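Local coordinates for putative uncharacterized protein PH1780 (Pyrococcus horikoshii, PDB 2YZQ) that is of unknown function but binds S-adenosylmethionine through its CBS domains, and so probably senses this or a related adenosyl ligand, at residues T5-Q9 and D111-Y116; V32-P36 and I47-K51; I128-Q133 and D272-V276; W140-K146 and N220-I226. All coordinates share one frame. Numbering follows the deposited sequence.

Contact 1. Residues T5-Q9 and D111-Y116; sequences TIMTQ and DIIRRY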
loop_
_atom_site.group_PDB
_atom_site.type_symbol
_atom_site.label_atom_id
_atom_site.label_comp_id
_atom_site.label_asym_id
_atom_site.label_seq_id
_atom_site.Cartn_x
_atom_site.Cartn_y
_atom_site.Cartn_z
ATOM N N THR A 5 10.168 16.889 2.436
ATOM C CA THR A 5 11.199 16.168 1.702
ATOM C C THR A 5 10.697 14.942 0.950
ATOM O O THR A 5 11.225 14.590 -0.104
ATOM C CB THR A 5 12.319 15.718 2.662
ATOM O OG1 THR A 5 12.758 16.841 3.439
ATOM C CG2 THR A 5 13.497 15.145 1.885
ATOM N N ILE A 6 9.660 14.310 1.480
ATOM C CA ILE A 6 9.136 13.089 0.883
ATOM C C ILE A 6 7.881 13.263 0.028
ATOM O O ILE A 6 7.601 12.438 -0.843
ATOM C CB ILE A 6 8.866 12.050 2.002
ATOM C CG1 ILE A 6 10.101 11.937 2.907
ATOM C CG2 ILE A 6 8.526 10.688 1.409
ATOM C CD1 ILE A 6 11.395 11.589 2.169
ATOM N N MET A 7 7.136 14.341 0.251
ATOM C CA MET A 7 5.905 14.574 -0.502
ATOM C C MET A 7 6.155 14.915 -1.966
ATOM O O MET A 7 7.270 15.258 -2.354
ATOM C CB MET A 7 5.116 15.725 0.122
ATOM C CG MET A 7 5.824 17.072 -0.013
ATOM S SD MET A 7 4.909 18.424 0.733
ATOM C CE MET A 7 5.546 19.836 -0.204
ATOM N N THR A 8 5.105 14.803 -2.772
ATOM C CA THR A 8 5.170 15.173 -4.182
ATOM C C THR A 8 4.546 16.564 -4.178
ATOM O O THR A 8 3.409 16.732 -3.744
ATOM C CB THR A 8 4.315 14.246 -5.069
ATOM O OG1 THR A 8 4.912 12.946 -5.125
ATOM C CG2 THR A 8 4.208 14.809 -6.482
ATOM N N GLN A 9 5.281 17.566 -4.647
ATOM C CA GLN A 9 4.748 18.923 -4.632
ATOM C C GLN A 9 3.793 19.260 -5.770
ATOM O O GLN A 9 3.767 18.592 -6.798
ATOM C CB GLN A 9 5.888 19.939 -4.638
ATOM C CG GLN A 9 6.980 19.649 -3.632
ATOM C CD GLN A 9 7.722 20.895 -3.221
ATOM O OE1 GLN A 9 7.360 21.552 -2.243
ATOM N NE2 GLN A 9 8.757 21.246 -3.977
ATOM N N ASP A 111 5.318 6.828 -1.353
ATOM C CA ASP A 111 6.379 7.828 -1.292
ATOM C C ASP A 111 7.305 7.566 -0.116
ATOM O O ASP A 111 8.524 7.681 -0.234
ATOM C CB ASP A 111 5.807 9.242 -1.144
ATOM C CG ASP A 111 5.020 9.695 -2.352
ATOM O OD1 ASP A 111 5.413 9.365 -3.491
ATOM O OD2 ASP A 111 4.012 10.408 -2.157
ATOM N N ILE A 112 6.725 7.229 1.030
ATOM C CA ILE A 112 7.524 6.973 2.217
ATOM C C ILE A 112 8.428 5.762 2.000
ATOM O O ILE A 112 9.593 5.782 2.372
ATOM C CB ILE A 112 6.622 6.769 3.453
ATOM C CG1 ILE A 112 5.877 8.077 3.749
ATOM C CG2 ILE A 112 7.461 6.339 4.651
ATOM C CD1 ILE A 112 4.955 8.023 4.943
ATOM N N ILE A 113 7.896 4.721 1.375
ATOM C CA ILE A 113 8.683 3.520 1.113
ATOM C C ILE A 113 9.827 3.778 0.129
ATOM O O ILE A 113 10.992 3.498 0.423
ATOM C CB ILE A 113 7.803 2.390 0.526
ATOM C CG1 ILE A 113 6.715 1.998 1.529
ATOM C CG2 ILE A 113 8.671 1.190 0.145
ATOM C CD1 ILE A 113 7.231 1.612 2.886
ATOM N N ARG A 114 9.483 4.323 -1.031
ATOM C CA ARG A 114 10.452 4.579 -2.093
ATOM C C ARG A 114 11.450 5.715 -1.876
ATOM O O ARG A 114 12.631 5.577 -2.206
ATOM C CB ARG A 114 9.705 4.824 -3.408
ATOM C CG ARG A 114 8.888 3.634 -3.890
ATOM C CD ARG A 114 7.938 4.027 -5.010
ATOM N NE ARG A 114 6.892 4.931 -4.534
ATOM C CZ ARG A 114 5.865 5.345 -5.270
ATOM N NH1 ARG A 114 5.739 4.939 -6.527
ATOM N NH2 ARG A 114 4.958 6.158 -4.746
ATOM N N ARG A 115 10.981 6.830 -1.328
ATOM C CA ARG A 115 11.843 7.992 -1.126
ATOM C C ARG A 115 12.506 8.087 0.235
ATOM O O ARG A 115 13.499 8.797 0.398
ATOM C CB ARG A 115 11.042 9.271 -1.373
ATOM C CG ARG A 115 10.429 9.363 -2.756
ATOM C CD ARG A 115 9.439 10.520 -2.851
ATOM N NE ARG A 115 8.851 10.608 -4.187
ATOM C CZ ARG A 115 7.833 11.398 -4.513
ATOM N NH1 ARG A 115 7.271 12.179 -3.599
ATOM N NH2 ARG A 115 7.372 11.407 -5.758
ATOM N N TYR A 116 11.971 7.368 1.215
ATOM C CA TYR A 116 12.518 7.432 2.559
ATOM C C TYR A 116 13.122 6.127 3.073
ATOM O O TYR A 116 14.342 6.004 3.179
ATOM C CB TYR A 116 11.429 7.930 3.513
ATOM C CG TYR A 116 11.888 8.147 4.932
ATOM C CD1 TYR A 116 12.932 9.023 5.223
ATOM C CD2 TYR A 116 11.260 7.493 5.991
ATOM C CE1 TYR A 116 13.337 9.248 6.534
ATOM C CE2 TYR A 116 11.655 7.712 7.303
ATOM C CZ TYR A 116 12.694 8.590 7.568
ATOM O OH TYR A 116 13.087 8.814 8.869
HETATM O O HOH W 1 2.828 11.514 -4.184
#
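Ile6, Arg115 and Thr8 carry most of this buried contact, in which the N-terminal arm of the first CBS repeat meets the last helix of the second. Ile6, in the short helix 3-6, lies closest in register to Arg115 (CA-CA 6.1 Å) and acts as a knob in a hole formed by Asp111, Ile112, Arg115 and Tyr116. Its CG2 approaches Asp111 O to 3.4 Å, while its CD1 reaches Tyr116 CB at 3.9 Å. The receiving surface includes a wider pi-type turn at 112-116.

Arg115 extends from this helix to the place where the chain leaves helical conformation at Met7. Its NH1 donates to Ile6 O (2.8 Å, 158°) and to Thr8 OG1 (2.9 Å), and NH2 donates to the same Thr8 OG1 (3.0 Å); both acceptors lie near the guanidinium plane. A water bridges Thr8 OG1 (2.7 Å) to Asp111 OD2 (2.6 Å), an oxygen that also accepts from Thr108 N. Asp111 OD1 balances the charge, 3.4 Å from Arg115 NH1 but well out of its plane, and 3.5 Å from Arg114 NH2.

Thr8 also bonds through its backbone to Ile106, so strand 8-9 edges the sheet from which this helix departs. The chemistry implies an apolar plug flanked by directional hydrogen bonds from Arg115 to Ile6 O and Thr8 OG1, while Asp111 offsets the charge of Arg115 by electrostatics alone.

Contact 2. Residues V32-P36 and I47-K51; sequences VRSFP and IISVK
Strands 34-36 and 47-49 run antiparallel, their axes 4.6 Å apart at closest approach and 166° between directions, as the two arms of the beta hairpin 34-38/44-49 of the first CBS repeat. Phe35 and Ile48 form the hydrogen-bonded pair (CA-CA 5.4 Å): Phe35 N gives to Ile48 O at 2.8 Å and Ile48 N to Phe35 O at 3.0 Å. Non-hydrogen-bonded pairs flank it, Ser34 with Ser49 (CA-CA 4.0 Å) and Pro36 with Ile47 (4.3 Å). Arg33 (phi/psi -80/-45) and Val50 (-65/-37) leave extended conformation, yet Val50 N still reaches Arg33 O at 3.1 Å, almost straight at 177°; the Arg33 side chain lies about 7 Å from the bound S-adenosylmethionine.

Ser34, Pro36, Ile47 and Ser49 share one face, Phe35 and Ile48 the other. Phe35 (chi1 m) meets Ile48 (chi1 t) through CB and CG2, 4.1 Å apart. Pro36 bonds onward to Ile14, which adds strand 14-15 beside this hairpin. On the first face Ile47 is t,t, placing its CD1 3.2 Å from the OG of Ser34 (chi1 p).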
loop_
_atom_site.group_PDB
_atom_site.type_symbol
_atom_site.label_atom_id
_atom_site.label_comp_id
_atom_site.label_asym_id
_atom_site.label_seq_id
_atom_site.Cartn_x
_atom_site.Cartn_y
_atom_site.Cartn_z
ATOM N N VAL A 32 -4.302 10.309 -12.094
ATOM C CA VAL A 32 -3.505 9.522 -11.153
ATOM C C VAL A 32 -4.395 8.603 -10.322
ATOM O O VAL A 32 -5.402 8.089 -10.810
ATOM C CB VAL A 32 -2.709 10.443 -10.196
ATOM C CG1 VAL A 32 -1.686 11.247 -10.981
ATOM C CG2 VAL A 32 -3.659 11.375 -9.459
ATOM N N ARG A 33 -4.016 8.402 -9.065
ATOM C CA ARG A 33 -4.768 7.545 -8.156
ATOM C C ARG A 33 -5.974 8.301 -7.601
ATOM O O ARG A 33 -7.085 7.774 -7.553
ATOM C CB ARG A 33 -3.857 7.091 -7.015
ATOM C CG ARG A 33 -4.376 5.914 -6.211
ATOM C CD ARG A 33 -3.340 5.483 -5.183
ATOM N NE ARG A 33 -2.051 5.184 -5.803
ATOM C CZ ARG A 33 -0.937 4.922 -5.127
ATOM N NH1 ARG A 33 -0.947 4.921 -3.800
ATOM N NH2 ARG A 33 0.190 4.662 -5.777
ATOM N N SER A 34 -5.742 9.542 -7.183
ATOM C CA SER A 34 -6.800 10.387 -6.639
ATOM C C SER A 34 -6.371 11.847 -6.727
ATOM O O SER A 34 -5.183 12.142 -6.839
ATOM C CB SER A 34 -7.083 10.019 -5.180
ATOM O OG SER A 34 -5.960 10.279 -4.358
ATOM N N PHE A 35 -7.340 12.755 -6.681
ATOM C CA PHE A 35 -7.053 14.185 -6.763
ATOM C C PHE A 35 -7.584 14.935 -5.549
ATOM O O PHE A 35 -8.679 14.654 -5.068
ATOM C CB PHE A 35 -7.711 14.809 -8.000
ATOM C CG PHE A 35 -7.247 14.237 -9.304
ATOM C CD1 PHE A 35 -5.917 14.333 -9.692
ATOM C CD2 PHE A 35 -8.156 13.631 -10.166
ATOM C CE1 PHE A 35 -5.496 13.833 -10.923
ATOM C CE2 PHE A 35 -7.745 13.129 -11.399
ATOM C CZ PHE A 35 -6.412 13.231 -11.777
ATOM N N PRO A 36 -6.803 15.892 -5.023
ATOM C CA PRO A 36 -7.307 16.639 -3.867
ATOM C C PRO A 36 -8.434 17.524 -4.403
ATOM O O PRO A 36 -8.360 17.996 -5.537
ATOM C CB PRO A 36 -6.096 17.463 -3.430
ATOM C CG PRO A 36 -4.936 16.613 -3.862
ATOM C CD PRO A 36 -5.369 16.148 -5.232
ATOM N N ILE A 47 -10.973 14.689 -0.948
ATOM C CA ILE A 47 -10.210 13.999 -1.980
ATOM C C ILE A 47 -11.123 13.048 -2.745
ATOM O O ILE A 47 -12.069 12.496 -2.185
ATOM C CB ILE A 47 -9.033 13.199 -1.369
ATOM C CG1 ILE A 47 -8.080 12.744 -2.475
ATOM C CG2 ILE A 47 -9.558 11.987 -0.615
ATOM C CD1 ILE A 47 -6.783 12.152 -1.958
ATOM N N ILE A 48 -10.845 12.872 -4.032
ATOM C CA ILE A 48 -11.641 11.977 -4.862
ATOM C C ILE A 48 -10.739 10.943 -5.525
ATOM O O ILE A 48 -9.712 11.281 -6.115
ATOM C CB ILE A 48 -12.420 12.761 -5.951
ATOM C CG1 ILE A 48 -13.322 11.804 -6.737
ATOM C CG2 ILE A 48 -11.453 13.467 -6.890
ATOM C CD1 ILE A 48 -14.382 11.132 -5.890
ATOM N N SER A 49 -11.126 9.675 -5.415
ATOM C CA SER A 49 -10.354 8.582 -5.993
ATOM C C SER A 49 -10.988 8.083 -7.286
ATOM O O SER A 49 -12.210 8.099 -7.436
ATOM C CB SER A 49 -10.251 7.431 -4.993
ATOM O OG SER A 49 -11.538 6.973 -4.612
ATOM N N VAL A 50 -10.150 7.640 -8.218
ATOM C CA VAL A 50 -10.627 7.133 -9.498
ATOM C C VAL A 50 -11.447 5.859 -9.307
ATOM O O VAL A 50 -12.437 5.638 -10.004
ATOM C CB VAL A 50 -9.447 6.844 -10.457
ATOM C CG1 VAL A 50 -8.525 5.799 -9.854
ATOM C CG2 VAL A 50 -9.972 6.384 -11.807
ATOM N N LYS A 51 -11.035 5.024 -8.356
ATOM C CA LYS A 51 -11.744 3.779 -8.081
ATOM C C LYS A 51 -13.183 4.039 -7.654
ATOM O O LYS A 51 -14.087 3.279 -8.001
ATOM C CB LYS A 51 -11.026 2.978 -6.990
ATOM C CG LYS A 51 -9.773 2.257 -7.464
ATOM C CD LYS A 51 -9.162 1.433 -6.342
ATOM C CE LYS A 51 -7.991 0.600 -6.840
ATOM N NZ LYS A 51 -8.415 -0.386 -7.873
#

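Contact 3. Residues I128-Q133 and D272-V276; sequences IEPYYQ and DLLKV
The segment 128-133 makes a tight turn and then extends. Glu129 has phi/psi -44/-46, with Tyr131 N (2.8 Å) and Tyr132 N (3.2 Å) both bonded to Ile128 O; Tyr132 (-71/150) and Gln133 (-73/131) are extended. Residues 272-276 keep helical angles with loose bonding: Lys275 N to Asp272 O at 3.2 Å, Val276 N to Leu273 O at 3.0 Å. The nearest CA pair is Tyr131-Asp272, 6.1 Å.

Tyr131 (chi1 -47°, chi2 -73°) points toward the helical segment. Val276, chi1 t, sets CG2 3.6 Å from the centroid of its ring, 15° off the normal, a CH-pi contact over the face. Lys275 (m,t,m,t) runs past the ring, CB 3.7 Å from Tyr131 CD1, and its NZ donates a short hydrogen bond to Tyr131 O (2.5 Å). Gln133 (m,m) folds back so that its NE2 donates to Asp272 OD1 (2.7 Å, 157°); Asp272 is m, and OD1 also bridges to Arg269. Ile128 (p,t) packs its CG2 4.2 Å from CD2 of Leu273 (m,t).

Gln133 also pairs by backbone with Leu267. Such docking of the third CBS repeat on strand 263-269 and the final helix of the fourth is as expected for a tandem CBS pair, the Bateman module.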
loop_
_atom_site.group_PDB
_atom_site.type_symbol
_atom_site.label_atom_id
_atom_site.label_comp_id
_atom_site.label_asym_id
_atom_site.label_seq_id
_atom_site.Cartn_x
_atom_site.Cartn_y
_atom_site.Cartn_z
ATOM N N ILE A 128 12.437 -5.997 10.943
ATOM C CA ILE A 128 10.985 -5.865 10.889
ATOM C C ILE A 128 10.243 -6.747 11.885
ATOM O O ILE A 128 9.018 -6.700 11.957
ATOM C CB ILE A 128 10.442 -6.204 9.477
ATOM C CG1 ILE A 128 10.752 -7.665 9.125
ATOM C CG2 ILE A 128 11.046 -5.254 8.453
ATOM C CD1 ILE A 128 10.007 -8.169 7.896
ATOM N N GLU A 129 10.979 -7.537 12.661
ATOM C CA GLU A 129 10.359 -8.453 13.613
ATOM C C GLU A 129 9.198 -7.879 14.433
ATOM O O GLU A 129 8.143 -8.500 14.532
ATOM C CB GLU A 129 11.433 -9.038 14.542
ATOM C CG GLU A 129 10.959 -10.162 15.460
ATOM C CD GLU A 129 10.190 -9.655 16.665
ATOM O OE1 GLU A 129 10.635 -8.661 17.276
ATOM O OE2 GLU A 129 9.149 -10.255 17.011
ATOM N N PRO A 130 9.357 -6.670 14.998
ATOM C CA PRO A 130 8.259 -6.107 15.796
ATOM C C PRO A 130 7.066 -5.559 15.011
ATOM O O PRO A 130 6.007 -5.301 15.590
ATOM C CB PRO A 130 8.938 -4.983 16.591
ATOM C CG PRO A 130 10.426 -5.254 16.464
ATOM C CD PRO A 130 10.550 -5.811 15.077
ATOM N N TYR A 131 7.225 -5.410 13.697
ATOM C CA TYR A 131 6.192 -4.791 12.875
ATOM C C TYR A 131 5.360 -5.605 11.895
ATOM O O TYR A 131 4.281 -5.167 11.510
ATOM C CB TYR A 131 6.831 -3.638 12.097
ATOM C CG TYR A 131 7.689 -2.752 12.961
ATOM C CD1 TYR A 131 7.111 -1.877 13.877
ATOM C CD2 TYR A 131 9.081 -2.824 12.904
ATOM C CE1 TYR A 131 7.896 -1.095 14.720
ATOM C CE2 TYR A 131 9.876 -2.045 13.744
ATOM C CZ TYR A 131 9.274 -1.185 14.650
ATOM O OH TYR A 131 10.048 -0.421 15.496
ATOM N N TYR A 132 5.836 -6.769 11.475
ATOM C CA TYR A 132 5.071 -7.516 10.492
ATOM C C TYR A 132 3.795 -8.124 11.059
ATOM O O TYR A 132 3.707 -8.435 12.250
ATOM C CB TYR A 132 5.957 -8.588 9.827
ATOM C CG TYR A 132 6.257 -9.815 10.656
ATOM C CD1 TYR A 132 5.347 -10.871 10.728
ATOM C CD2 TYR A 132 7.464 -9.937 11.343
ATOM C CE1 TYR A 132 5.635 -12.023 11.464
ATOM C CE2 TYR A 132 7.762 -11.082 12.083
ATOM C CZ TYR A 132 6.844 -12.119 12.136
ATOM O OH TYR A 132 7.130 -13.251 12.868
ATOM N N GLN A 133 2.791 -8.252 10.199
ATOM C CA GLN A 133 1.508 -8.824 10.589
ATOM C C GLN A 133 1.615 -10.327 10.779
ATOM O O GLN A 133 2.148 -11.038 9.926
ATOM C CB GLN A 133 0.444 -8.551 9.526
ATOM C CG GLN A 133 0.028 -7.102 9.386
ATOM C CD GLN A 133 -0.586 -6.555 10.654
ATOM O OE1 GLN A 133 -1.440 -7.193 11.269
ATOM N NE2 GLN A 133 -0.160 -5.362 11.049
ATOM N N ASP A 272 2.645 -1.485 7.181
ATOM C CA ASP A 272 3.191 -1.935 8.456
ATOM C C ASP A 272 4.495 -1.224 8.784
ATOM O O ASP A 272 4.849 -1.059 9.950
ATOM C CB ASP A 272 3.423 -3.449 8.438
ATOM C CG ASP A 272 2.130 -4.231 8.349
ATOM O OD1 ASP A 272 1.220 -3.944 9.149
ATOM O OD2 ASP A 272 2.021 -5.130 7.487
ATOM N N LEU A 273 5.215 -0.815 7.748
ATOM C CA LEU A 273 6.479 -0.124 7.947
ATOM C C LEU A 273 6.269 1.260 8.559
ATOM O O LEU A 273 7.177 1.812 9.177
ATOM C CB LEU A 273 7.232 -0.030 6.616
ATOM C CG LEU A 273 7.684 -1.393 6.077
ATOM C CD1 LEU A 273 8.398 -1.215 4.745
ATOM C CD2 LEU A 273 8.606 -2.064 7.086
ATOM N N LEU A 274 5.066 1.809 8.410
ATOM C CA LEU A 274 4.760 3.124 8.972
ATOM C C LEU A 274 4.900 3.095 10.492
ATOM O O LEU A 274 5.221 4.101 11.119
ATOM C CB LEU A 274 3.336 3.547 8.607
ATOM C CG LEU A 274 3.016 3.727 7.121
ATOM C CD1 LEU A 274 1.546 4.057 6.962
ATOM C CD2 LEU A 274 3.880 4.835 6.529
ATOM N N LYS A 275 4.667 1.929 11.082
ATOM C CA LYS A 275 4.756 1.787 12.528
ATOM C C LYS A 275 6.169 2.044 13.047
ATOM O O LYS A 275 6.364 2.364 14.222
ATOM C CB LYS A 275 4.284 0.392 12.936
ATOM C CG LYS A 275 2.870 0.083 12.460
ATOM C CD LYS A 275 2.399 -1.273 12.948
ATOM C CE LYS A 275 3.257 -2.399 12.392
ATOM N NZ LYS A 275 2.849 -3.702 12.993
ATOM N N VAL A 276 7.155 1.896 12.168
ATOM C CA VAL A 276 8.540 2.129 12.542
ATOM C C VAL A 276 8.746 3.605 12.892
ATOM O O VAL A 276 9.538 3.939 13.774
ATOM C CB VAL A 276 9.492 1.753 11.390
ATOM C CG1 VAL A 276 10.929 2.084 11.765
ATOM C CG2 VAL A 276 9.342 0.274 11.065
#

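Contact 4. Residues W140-K146 and N220-I226; sequences WEGTPLK and NKPVAEI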
loop_
_atom_site.group_PDB
_atom_site.type_symbol
_atom_site.label_atom_id
_atom_site.label_comp_id
_atom_site.label_asym_id
_atom_site.label_seq_id
_atom_site.Cartn_x
_atom_site.Cartn_y
_atom_site.Cartn_z
ATOM N N TRP A 140 -5.695 -21.069 -1.197
ATOM C CA TRP A 140 -5.141 -22.284 -1.784
ATOM C C TRP A 140 -5.135 -22.115 -3.305
ATOM O O TRP A 140 -6.087 -21.586 -3.882
ATOM C CB TRP A 140 -5.986 -23.493 -1.386
ATOM C CG TRP A 140 -5.571 -24.761 -2.069
ATOM C CD1 TRP A 140 -4.305 -25.258 -2.187
ATOM C CD2 TRP A 140 -6.432 -25.698 -2.719
ATOM N NE1 TRP A 140 -4.323 -26.451 -2.874
ATOM C CE2 TRP A 140 -5.620 -26.744 -3.212
ATOM C CE3 TRP A 140 -7.814 -25.756 -2.931
ATOM C CZ2 TRP A 140 -6.146 -27.837 -3.907
ATOM C CZ3 TRP A 140 -8.335 -26.843 -3.620
ATOM C CH2 TRP A 140 -7.503 -27.867 -4.100
ATOM N N GLU A 141 -4.065 -22.564 -3.951
ATOM C CA GLU A 141 -3.936 -22.419 -5.399
ATOM C C GLU A 141 -5.079 -23.044 -6.198
ATOM O O GLU A 141 -5.316 -22.665 -7.344
ATOM C CB GLU A 141 -2.591 -22.989 -5.866
ATOM C CG GLU A 141 -2.471 -24.502 -5.756
ATOM C CD GLU A 141 -1.066 -24.992 -6.043
ATOM O OE1 GLU A 141 -0.398 -24.416 -6.934
ATOM O OE2 GLU A 141 -0.630 -25.962 -5.389
ATOM N N GLY A 142 -5.787 -23.996 -5.599
ATOM C CA GLY A 142 -6.887 -24.629 -6.303
ATOM C C GLY A 142 -8.213 -23.898 -6.177
ATOM O O GLY A 142 -9.217 -24.334 -6.739
ATOM N N THR A 143 -8.219 -22.778 -5.461
ATOM C CA THR A 143 -9.438 -22.006 -5.248
ATOM C C THR A 143 -9.949 -21.294 -6.500
ATOM O O THR A 143 -9.198 -20.604 -7.183
ATOM C CB THR A 143 -9.227 -20.937 -4.148
ATOM O OG1 THR A 143 -8.771 -21.572 -2.945
ATOM C CG2 THR A 143 -10.527 -20.188 -3.860
ATOM N N PRO A 144 -11.242 -21.472 -6.825
ATOM C CA PRO A 144 -11.828 -20.818 -7.997
ATOM C C PRO A 144 -11.649 -19.308 -7.849
ATOM O O PRO A 144 -11.761 -18.764 -6.746
ATOM C CB PRO A 144 -13.287 -21.242 -7.928
ATOM C CG PRO A 144 -13.190 -22.629 -7.374
ATOM C CD PRO A 144 -12.176 -22.460 -6.256
ATOM N N LEU A 145 -11.387 -18.634 -8.961
ATOM C CA LEU A 145 -11.148 -17.196 -8.953
ATOM C C LEU A 145 -12.139 -16.329 -8.183
ATOM O O LEU A 145 -11.734 -15.422 -7.458
ATOM C CB LEU A 145 -11.050 -16.677 -10.389
ATOM C CG LEU A 145 -10.590 -15.226 -10.502
ATOM C CD1 LEU A 145 -9.195 -15.088 -9.905
ATOM C CD2 LEU A 145 -10.596 -14.796 -11.967
ATOM N N LYS A 146 -13.434 -16.583 -8.344
ATOM C CA LYS A 146 -14.433 -15.779 -7.655
ATOM C C LYS A 146 -14.292 -15.842 -6.143
ATOM O O LYS A 146 -14.431 -14.828 -5.461
ATOM C CB LYS A 146 -15.840 -16.215 -8.058
ATOM C CG LYS A 146 -16.220 -15.830 -9.477
ATOM C CD LYS A 146 -17.662 -16.214 -9.774
ATOM C CE LYS A 146 -18.631 -15.616 -8.756
ATOM N NZ LYS A 146 -18.609 -14.126 -8.735
ATOM N N ASN A 220 -14.729 -19.665 -14.097
ATOM C CA ASN A 220 -14.252 -19.399 -12.745
ATOM C C ASN A 220 -13.173 -20.428 -12.414
ATOM O O ASN A 220 -13.353 -21.284 -11.551
ATOM C CB ASN A 220 -15.428 -19.504 -11.767
ATOM C CG ASN A 220 -15.020 -19.273 -10.328
ATOM O OD1 ASN A 220 -14.212 -18.396 -10.032
ATOM N ND2 ASN A 220 -15.598 -20.050 -9.419
ATOM N N LYS A 221 -12.050 -20.329 -13.119
ATOM C CA LYS A 221 -10.932 -21.251 -12.954
ATOM C C LYS A 221 -10.091 -21.006 -11.702
ATOM O O LYS A 221 -10.216 -19.970 -11.048
ATOM C CB LYS A 221 -10.031 -21.179 -14.191
ATOM C CG LYS A 221 -10.748 -21.478 -15.500
ATOM C CD LYS A 221 -11.287 -22.900 -15.528
ATOM C CE LYS A 221 -12.019 -23.188 -16.828
ATOM N NZ LYS A 221 -11.157 -22.957 -18.021
ATOM N N PRO A 222 -9.220 -21.972 -11.353
ATOM C CA PRO A 222 -8.343 -21.881 -10.181
ATOM C C PRO A 222 -7.404 -20.676 -10.245
ATOM O O PRO A 222 -6.874 -20.338 -11.302
ATOM C CB PRO A 222 -7.586 -23.206 -10.217
ATOM C CG PRO A 222 -8.590 -24.139 -10.804
ATOM C CD PRO A 222 -9.144 -23.318 -11.946
ATOM N N VAL A 223 -7.197 -20.036 -9.101
ATOM C CA VAL A 223 -6.338 -18.867 -9.030
ATOM C C VAL A 223 -4.903 -19.200 -9.452
ATOM O O VAL A 223 -4.131 -18.316 -9.816
ATOM C CB VAL A 223 -6.360 -18.262 -7.597
ATOM C CG1 VAL A 223 -5.669 -19.193 -6.623
ATOM C CG2 VAL A 223 -5.710 -16.886 -7.598
ATOM N N ALA A 224 -4.554 -20.482 -9.419
ATOM C CA ALA A 224 -3.222 -20.917 -9.810
ATOM C C ALA A 224 -2.919 -20.474 -11.244
ATOM O O ALA A 224 -1.765 -20.218 -11.591
ATOM C CB ALA A 224 -3.116 -22.438 -9.704
ATOM N N GLU A 225 -3.962 -20.373 -12.064
ATOM C CA GLU A 225 -3.806 -19.983 -13.463
ATOM C C GLU A 225 -3.380 -18.534 -13.710
ATOM O O GLU A 225 -2.978 -18.192 -14.820
ATOM C CB GLU A 225 -5.097 -20.272 -14.239
ATOM C CG GLU A 225 -5.307 -21.749 -14.555
ATOM C CD GLU A 225 -6.543 -22.000 -15.406
ATOM O OE1 GLU A 225 -6.841 -21.166 -16.286
ATOM O OE2 GLU A 225 -7.209 -23.037 -15.204
ATOM N N ILE A 226 -3.465 -17.678 -12.696
ATOM C CA ILE A 226 -3.057 -16.287 -12.882
ATOM C C ILE A 226 -2.072 -15.800 -11.823
ATOM O O ILE A 226 -1.658 -14.645 -11.841
ATOM C CB ILE A 226 -4.267 -15.323 -12.874
ATOM C CG1 ILE A 226 -4.946 -15.348 -11.502
ATOM C CG2 ILE A 226 -5.252 -15.701 -13.977
ATOM C CD1 ILE A 226 -5.944 -14.220 -11.294
#
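Four hydrogen bonds from backbone NH groups join these segments. Lys146 N gives to Asn220 OD1 (2.6 Å, 173°), Leu145 N to Lys221 O (2.7 Å), Val223 N to Thr143 O (2.8 Å) and, weakly, Ala224 N to Glu141 O (3.1 Å, 134°). The first two serve NH groups in the first turn of helix 145-153, whose N-cap position is held by Pro144. Pro144 and Pro222 form a single bridge, CA-CA 4.2 Å, supported by a CA-H...O contact from Pro222 CA to Thr143 O (3.4 Å).

A type I turn, Trp140 to Thr143, presents the carbonyls; Thr143 OG1 steadies it by donating to Trp140 O at 2.8 Å. Packing lies outside this network: Leu145 CD1 meets Ile226 CD1 at 3.6 Å, and Glu141 CB meets Ala224 CB at 3.9 Å. Residues 222-226, near the start of the fourth CBS repeat, are thus joined by main-chain bonds to the third within one Bateman module, with the Ile226 side chain about 4 Å from that of the SAM-binding Asp177.

Contacts 1 and 3 look like counterparts in the two CBS pairs: in each, an arm edges the partner repeat's last strand, and a basic side chain bonds a carbonyl of that arm. They meet directly across the pairs, with Ile113 CD1 3.6 Å from Leu273 CD1 and Ile112 CD1 3.7 Å from Leu274 CD2. Contacts 2 and 4 stand apart, centres 31 Å from each other, yet both lie nearer the bound S-adenosylmethionine: about 7 Å from the Arg33 side chain and 8 Å from that of Ile226, against about 13 Å from the side chain of Asp111 in contact 1 and about 12 Å from that of Ile128 in contact 3. Contacts 1 and 4 lie on opposite sides of the chain's centre.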